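Local coordinates for putative acetoin utilization protein, acetoin dehydrogenase (Thermus thermophilus, PDB 5AWE), which is of unknown function, but joins a pair of CBS domains to an ACT domain and may therefore serve as a small-molecule sensor, at residues A[25-30]-A[47-52]; A[99-104]-A[121-126]; A[170-173]-A[179-182]. All blocks are in the same frame, centred on the assembly; numbering follows the deposited sequence.

In the fold
Each of the three contacts lies in a different unit of the chain: contact 1 in the first CBS repeat, contact 2 in the second and contact 3 in the ACT domain. Contacts 1 and 2 are counterparts, both setting a helix against the strand-to-helix corner that ends the next hairpin; they touch through side chains with no hydrogen bond across, and a threonine at the N-cap and an aspartate three residues on are bonded at each corner. Their centres are about 19 Å apart. Contact 3, about 41 Å between centres from contact 1, is instead a pairing of strands held by backbone hydrogen bonds. All three are largely buried; contacts 2 and 3 also border the third subunit, while helix 20-30 of contact 1 meets the second.

Contact 1: A[25-30]-A[47-52]; sequences RLLKEK and VTDKDL
Leu27 turns its CG away from its carbonyl carbon (chi1 -73°), which sends the isobutyl group off helix 20-30 toward the start of helix 49-53. Asp49 has its CG anti to the backbone N (chi1 -164°), and its carboxylate is carried back alongside that leucine. The two side chains run alongside in opposing senses, with Leu27 CD1 3.9 Å from Asp49 OD1. The same methyl also touches Leu52: Leu27 CD1 lies 3.6 Å from Leu52 CD2, the side chains crossing at about a right angle. Leu35 of strand 34-39 also packs on Leu27, while Val20 and Ile24 pack on Leu52.

Behind the contact the chain turns from strand to helix through a capping box. Thr48 sits at the N-cap, and its OG1 accepts from Asp51 N at 3.0 Å in an almost straight bond (171°); the return bond, from Thr48 N to Asp51 OD1 at 3.3 Å, is weak. A Thr-x-x-Asp pattern at this place in CBS domains often meets the ribose of a bound nucleotide, though no such role is established here.

The contact rests on van der Waals touch: one methyl-methyl pair and a methyl beside a carboxylate oxygen. A salt bridge from OD2 to Lys53 gives the Asp49 carboxylate its polar partner, whereas OD1, the oxygen beside Leu27, gains no hydrogen bond from segment 25-30.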
# COMPACT_ATOMS: atom_id res chain seq x y z
N ARG A 25 -5.43 5.34 13.52
CA ARG A 25 -5.30 4.32 14.55
C ARG A 25 -6.06 4.74 15.82
O ARG A 25 -6.65 3.91 16.51
CB ARG A 25 -3.82 4.08 14.87
CG ARG A 25 -3.00 3.56 13.69
CD ARG A 25 -3.55 2.24 13.15
NE ARG A 25 -2.49 1.27 12.85
CZ ARG A 25 -2.07 0.34 13.70
NH1 ARG A 25 -1.10 -0.50 13.35
NH2 ARG A 25 -2.61 0.24 14.91
N LEU A 26 -6.05 6.04 16.11
CA LEU A 26 -6.77 6.55 17.27
C LEU A 26 -8.27 6.29 17.14
O LEU A 26 -8.93 5.93 18.11
CB LEU A 26 -6.50 8.05 17.41
CG LEU A 26 -7.03 8.76 18.67
CD1 LEU A 26 -6.67 7.97 19.92
CD2 LEU A 26 -6.43 10.15 18.73
N LEU A 27 -8.81 6.47 15.94
CA LEU A 27 -10.22 6.21 15.69
C LEU A 27 -10.57 4.73 15.78
O LEU A 27 -11.67 4.37 16.18
CB LEU A 27 -10.62 6.74 14.31
CG LEU A 27 -10.72 8.27 14.21
CD1 LEU A 27 -10.69 8.68 12.75
CD2 LEU A 27 -12.00 8.74 14.89
N LYS A 28 -9.62 3.88 15.39
CA LYS A 28 -9.83 2.44 15.48
C LYS A 28 -9.96 1.99 16.93
O LYS A 28 -10.88 1.25 17.27
CB LYS A 28 -8.67 1.68 14.82
CG LYS A 28 -8.65 0.19 15.13
CD LYS A 28 -8.20 -0.65 13.94
CE LYS A 28 -8.48 -2.14 14.18
NZ LYS A 28 -8.05 -3.01 13.05
N GLU A 29 -9.05 2.46 17.77
CA GLU A 29 -8.91 1.91 19.12
C GLU A 29 -9.86 2.51 20.15
O GLU A 29 -9.91 2.05 21.29
CB GLU A 29 -7.46 2.06 19.59
CG GLU A 29 -6.99 3.49 19.73
CD GLU A 29 -5.49 3.58 19.94
OE1 GLU A 29 -5.04 4.49 20.69
OE2 GLU A 29 -4.75 2.74 19.37
N LYS A 30 -10.61 3.53 19.75
CA LYS A 30 -11.54 4.18 20.66
C LYS A 30 -12.98 4.19 20.15
O LYS A 30 -13.88 4.70 20.81
CB LYS A 30 -11.07 5.60 20.98
CG LYS A 30 -9.79 5.61 21.81
CD LYS A 30 -9.41 7.00 22.29
CE LYS A 30 -8.61 6.92 23.58
NZ LYS A 30 -7.72 8.11 23.78
N VAL A 47 -12.46 15.88 10.85
CA VAL A 47 -12.04 14.78 10.00
C VAL A 47 -12.83 13.51 10.31
O VAL A 47 -13.06 13.19 11.48
CB VAL A 47 -10.52 14.48 10.18
CG1 VAL A 47 -9.69 15.61 9.62
CG2 VAL A 47 -10.20 14.28 11.64
N THR A 48 -13.24 12.80 9.27
CA THR A 48 -13.82 11.48 9.42
C THR A 48 -12.81 10.38 9.08
O THR A 48 -11.75 10.63 8.50
CB THR A 48 -15.03 11.28 8.51
OG1 THR A 48 -14.59 11.26 7.15
CG2 THR A 48 -16.04 12.40 8.71
N ASP A 49 -13.16 9.14 9.44
CA ASP A 49 -12.36 7.98 9.08
C ASP A 49 -12.24 7.90 7.56
O ASP A 49 -11.17 7.58 7.03
CB ASP A 49 -13.01 6.71 9.64
CG ASP A 49 -12.07 5.52 9.65
OD1 ASP A 49 -11.13 5.50 10.47
OD2 ASP A 49 -12.26 4.59 8.83
N LYS A 50 -13.33 8.19 6.86
CA LYS A 50 -13.30 8.24 5.40
C LYS A 50 -12.28 9.25 4.89
O LYS A 50 -11.37 8.89 4.13
CB LYS A 50 -14.68 8.59 4.85
CG LYS A 50 -15.52 7.40 4.42
CD LYS A 50 -16.51 7.80 3.33
CE LYS A 50 -15.79 8.20 2.05
NZ LYS A 50 -16.71 8.76 1.02
N ASP A 51 -12.42 10.51 5.28
CA ASP A 51 -11.45 11.55 4.94
C ASP A 51 -10.01 11.05 5.08
O ASP A 51 -9.19 11.23 4.17
CB ASP A 51 -11.63 12.78 5.86
CG ASP A 51 -12.91 13.55 5.58
OD1 ASP A 51 -13.22 14.46 6.38
OD2 ASP A 51 -13.61 13.25 4.59
N LEU A 52 -9.70 10.41 6.21
CA LEU A 52 -8.35 9.93 6.46
C LEU A 52 -7.95 8.81 5.50
O LEU A 52 -6.85 8.82 4.94
CB LEU A 52 -8.24 9.42 7.90
CG LEU A 52 -7.85 10.38 9.04
CD1 LEU A 52 -7.60 11.81 8.52
CD2 LEU A 52 -8.95 10.35 10.09

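Contact 2: A[99-104]-A[121-126]; sequences LLMEER and ITVTDV
Thr122, whose carbonyl carbon lies against the selenium of Met101, gives its backbone N-H to Asp125 OD2 over 2.8 Å. The donor reaches the anti side of the carboxylate, 22° out of its plane, and the N-H...O angle is 159°. The other oxygen, Asp125 OD1, forms a salt bridge with Arg128 one turn further on, so the carboxylate is held at both oxygens. Thr122 is at the N-cap of helix 123-133 and Asp125 in its first turn; in nucleotide-binding CBS domains such a pair commonly contacts a ribose, but whether it does so in this protein is not known.

The contact itself is made by one long side chain. Met101, present as selenomethionine, reaches from helix 94-103 into the angle between strand 116-122 and the helix that follows it. Its SE lies 3.8 Å from Thr122 C, over the backbone at the turn. The chain then bends at its last torsion (chi3 -46°), which carries the methyl between two valines one turn apart. Met101 CE is 3.5 Å from Val123 CG1, and the same valine methyl also lies 3.5 Å from Met101 SE, the two side chains crossing at a slant. Val126 is met tip to tip, with its CG2 modelled 3.3 Å from Met101 CE, shorter than usual for two methyl groups and doubtful in its exact value. No hydrogen bond joins the segments.

Leu109 of strand 108-113 packs on both Met101 and Ile121, joining the helix to the sheet beneath. Leu94 and Ala98, on the preceding turns of helix 94-103, lie against Val126. Leu127 of the third subunit touches Met101 and Val126, so this seam between helices continues directly into the subunit interface.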
# COMPACT_ATOMS: atom_id res chain seq x y z
N LEU A 99 -31.71 18.00 11.63
CA LEU A 99 -31.87 18.88 10.48
C LEU A 99 -30.52 19.14 9.84
O LEU A 99 -30.36 18.99 8.63
CB LEU A 99 -32.52 20.20 10.90
CG LEU A 99 -34.05 20.14 11.05
CD1 LEU A 99 -34.56 21.43 11.65
CD2 LEU A 99 -34.69 19.90 9.68
N LEU A 100 -29.54 19.52 10.66
CA LEU A 100 -28.20 19.77 10.16
C LEU A 100 -27.61 18.53 9.50
O LEU A 100 -27.02 18.61 8.42
CB LEU A 100 -27.30 20.24 11.30
CG LEU A 100 -27.53 21.68 11.75
CD1 LEU A 100 -27.09 21.84 13.19
CD2 LEU A 100 -26.79 22.65 10.83
N MSE A 101 -27.76 17.37 10.14
CA MSE A 101 -27.18 16.14 9.61
C MSE A 101 -27.77 15.79 8.25
O MSE A 101 -27.05 15.38 7.35
CB MSE A 101 -27.40 14.97 10.58
CG MSE A 101 -26.67 15.12 11.90
SE MSE A 101 -26.66 13.63 12.93
CE MSE A 101 -28.33 13.13 12.85
N GLU A 102 -29.09 15.96 8.09
CA GLU A 102 -29.77 15.54 6.87
C GLU A 102 -29.53 16.54 5.75
O GLU A 102 -29.39 16.16 4.59
CB GLU A 102 -31.28 15.41 7.12
CG GLU A 102 -32.04 14.73 5.97
CD GLU A 102 -32.39 15.68 4.83
OE1 GLU A 102 -32.36 16.91 5.04
OE2 GLU A 102 -32.69 15.19 3.72
N GLU A 103 -29.49 17.81 6.10
CA GLU A 103 -29.28 18.86 5.12
C GLU A 103 -27.93 18.64 4.43
O GLU A 103 -27.83 18.67 3.21
CB GLU A 103 -29.30 20.23 5.80
CG GLU A 103 -29.17 21.41 4.85
CD GLU A 103 -29.39 22.74 5.55
OE1 GLU A 103 -28.57 23.12 6.41
OE2 GLU A 103 -30.40 23.41 5.24
N ARG A 104 -26.91 18.39 5.24
CA ARG A 104 -25.54 18.41 4.76
C ARG A 104 -24.89 17.04 4.68
O ARG A 104 -23.67 16.93 4.60
CB ARG A 104 -24.71 19.34 5.64
CG ARG A 104 -25.34 20.71 5.77
CD ARG A 104 -24.39 21.73 6.36
NE ARG A 104 -25.13 22.81 7.01
CZ ARG A 104 -24.72 24.08 7.03
NH1 ARG A 104 -25.45 25.00 7.65
NH2 ARG A 104 -23.58 24.43 6.45
N ILE A 121 -22.53 14.44 18.82
CA ILE A 121 -23.80 13.75 18.61
C ILE A 121 -23.89 13.19 17.19
O ILE A 121 -23.59 13.88 16.20
CB ILE A 121 -25.01 14.69 18.88
CG1 ILE A 121 -26.33 13.91 18.75
CG2 ILE A 121 -24.99 15.86 17.92
CD1 ILE A 121 -27.56 14.66 19.27
N THR A 122 -24.29 11.92 17.08
CA THR A 122 -24.29 11.25 15.79
C THR A 122 -25.70 10.89 15.34
O THR A 122 -26.67 11.09 16.08
CB THR A 122 -23.46 9.95 15.83
OG1 THR A 122 -24.12 8.99 16.66
CG2 THR A 122 -22.07 10.24 16.41
N VAL A 123 -25.79 10.34 14.13
CA VAL A 123 -27.07 9.92 13.58
C VAL A 123 -27.74 8.84 14.42
O VAL A 123 -28.95 8.84 14.56
CB VAL A 123 -26.91 9.40 12.12
CG1 VAL A 123 -26.64 10.57 11.19
CG2 VAL A 123 -25.77 8.39 12.03
N THR A 124 -26.96 7.94 15.01
CA THR A 124 -27.59 6.89 15.80
C THR A 124 -28.05 7.43 17.16
O THR A 124 -28.94 6.86 17.78
CB THR A 124 -26.65 5.65 16.01
OG1 THR A 124 -25.56 5.99 16.88
CG2 THR A 124 -26.09 5.18 14.67
N ASP A 125 -27.45 8.54 17.61
CA ASP A 125 -27.91 9.18 18.84
C ASP A 125 -29.27 9.82 18.59
O ASP A 125 -30.19 9.72 19.41
CB ASP A 125 -26.92 10.26 19.31
CG ASP A 125 -25.57 9.69 19.73
OD1 ASP A 125 -25.52 8.65 20.41
OD2 ASP A 125 -24.54 10.31 19.37
N VAL A 126 -29.39 10.49 17.44
CA VAL A 126 -30.64 11.13 17.06
C VAL A 126 -31.70 10.06 16.85
O VAL A 126 -32.87 10.25 17.17
CB VAL A 126 -30.47 11.96 15.76
CG1 VAL A 126 -31.80 12.56 15.34
CG2 VAL A 126 -29.47 13.08 15.99

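Contact 3: A[170-173]-A[179-182]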
# COMPACT_ATOMS: atom_id res chain seq x y z
N ALA A 170 -47.87 11.73 14.78
CA ALA A 170 -47.19 12.28 13.61
C ALA A 170 -48.15 12.41 12.42
O ALA A 170 -49.13 11.65 12.30
CB ALA A 170 -46.02 11.40 13.23
N THR A 171 -47.86 13.39 11.55
CA THR A 171 -48.65 13.59 10.33
C THR A 171 -48.03 12.82 9.17
O THR A 171 -47.02 13.23 8.61
CB THR A 171 -48.72 15.09 9.95
OG1 THR A 171 -49.30 15.82 11.02
CG2 THR A 171 -49.56 15.29 8.69
N ALA A 172 -48.65 11.70 8.79
CA ALA A 172 -48.13 10.93 7.67
C ALA A 172 -48.34 11.69 6.36
O ALA A 172 -47.54 11.57 5.44
CB ALA A 172 -48.82 9.57 7.59
N ALA A 173 -49.42 12.47 6.29
CA ALA A 173 -49.75 13.17 5.06
C ALA A 173 -50.89 14.17 5.23
O ALA A 173 -51.87 13.91 5.94
CB ALA A 173 -50.10 12.16 3.96
N GLN A 179 -56.32 15.13 7.47
CA GLN A 179 -54.95 15.02 7.95
C GLN A 179 -54.75 13.58 8.39
O GLN A 179 -55.52 13.06 9.20
CB GLN A 179 -54.76 15.99 9.12
CG GLN A 179 -53.36 16.03 9.69
CD GLN A 179 -53.29 16.87 10.95
OE1 GLN A 179 -54.31 17.39 11.41
NE2 GLN A 179 -52.10 17.00 11.51
N ARG A 180 -53.73 12.91 7.84
CA ARG A 180 -53.48 11.50 8.18
C ARG A 180 -52.45 11.33 9.28
O ARG A 180 -51.26 11.61 9.09
CB ARG A 180 -53.04 10.72 6.94
CG ARG A 180 -52.53 9.31 7.29
CD ARG A 180 -52.60 8.39 6.10
NE ARG A 180 -53.97 8.30 5.60
CZ ARG A 180 -54.30 7.65 4.48
NH1 ARG A 180 -53.37 7.04 3.76
NH2 ARG A 180 -55.57 7.63 4.09
N LEU A 181 -52.91 10.85 10.43
CA LEU A 181 -52.07 10.78 11.62
C LEU A 181 -51.57 9.36 11.88
O LEU A 181 -52.31 8.39 11.73
CB LEU A 181 -52.86 11.26 12.85
CG LEU A 181 -53.53 12.63 12.70
CD1 LEU A 181 -54.37 12.93 13.94
CD2 LEU A 181 -52.47 13.71 12.49
N VAL A 182 -50.30 9.25 12.26
CA VAL A 182 -49.80 8.02 12.84
C VAL A 182 -49.70 8.26 14.34
O VAL A 182 -49.00 9.16 14.80
CB VAL A 182 -48.42 7.62 12.24
CG1 VAL A 182 -47.89 6.35 12.90
CG2 VAL A 182 -48.56 7.38 10.74
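A beta hairpin of the ACT domain, made by strands 165-175 and 178-186, is joined here around a classic beta bulge. Ala172 and Ala173 both face Arg180, whose carbonyl oxygen takes Ala172 N at 2.6 Å, with an N-H...O angle of 135°, and Ala173 N in a second, weak bond. Arg180 N answers with a bond to Ala173 O of 2.8 Å. Before the bulge the pairing is regular: Ala170 and Val182 form a hydrogen-bonded antiparallel pair, with Ala170 N to Val182 O at 2.8 Å and Val182 N to Ala170 O at 2.7 Å.

Thr171 and Leu181 make the non-hydrogen-bonded pair, and on their face of the sheet a side-chain bond is added. Gln179 runs out extended, its CG anti to the backbone N (chi1 -177°), until NE2 is 3.1 Å from Thr171 OG1. The hydroxyl lies in the amide plane, only 4° out of it. In the beta-alpha-beta-beta-alpha-beta fold of ACT domains this hairpin supplies the second and third strands; strand 165-175 is the outermost of the four at that side within the chain, and 178-186 continues the sheet to strand 141-148. The third subunit bonds to this edge through the backbone of Thr171 and through two side chains, its Val167 O meeting Thr171 OG1 and its Ile166 O meeting Gln179 NE2.

Beside the bulge Ala172 CB lies 3.7 Å from Arg180 CG and 3.8 Å from Val182 CG2, and Met1 of the third subunit packs on Ala172 and Val182. The guanidinium of Arg180 extends to a salt bridge, NH2 to Asp146 OD2, on strand 141-148.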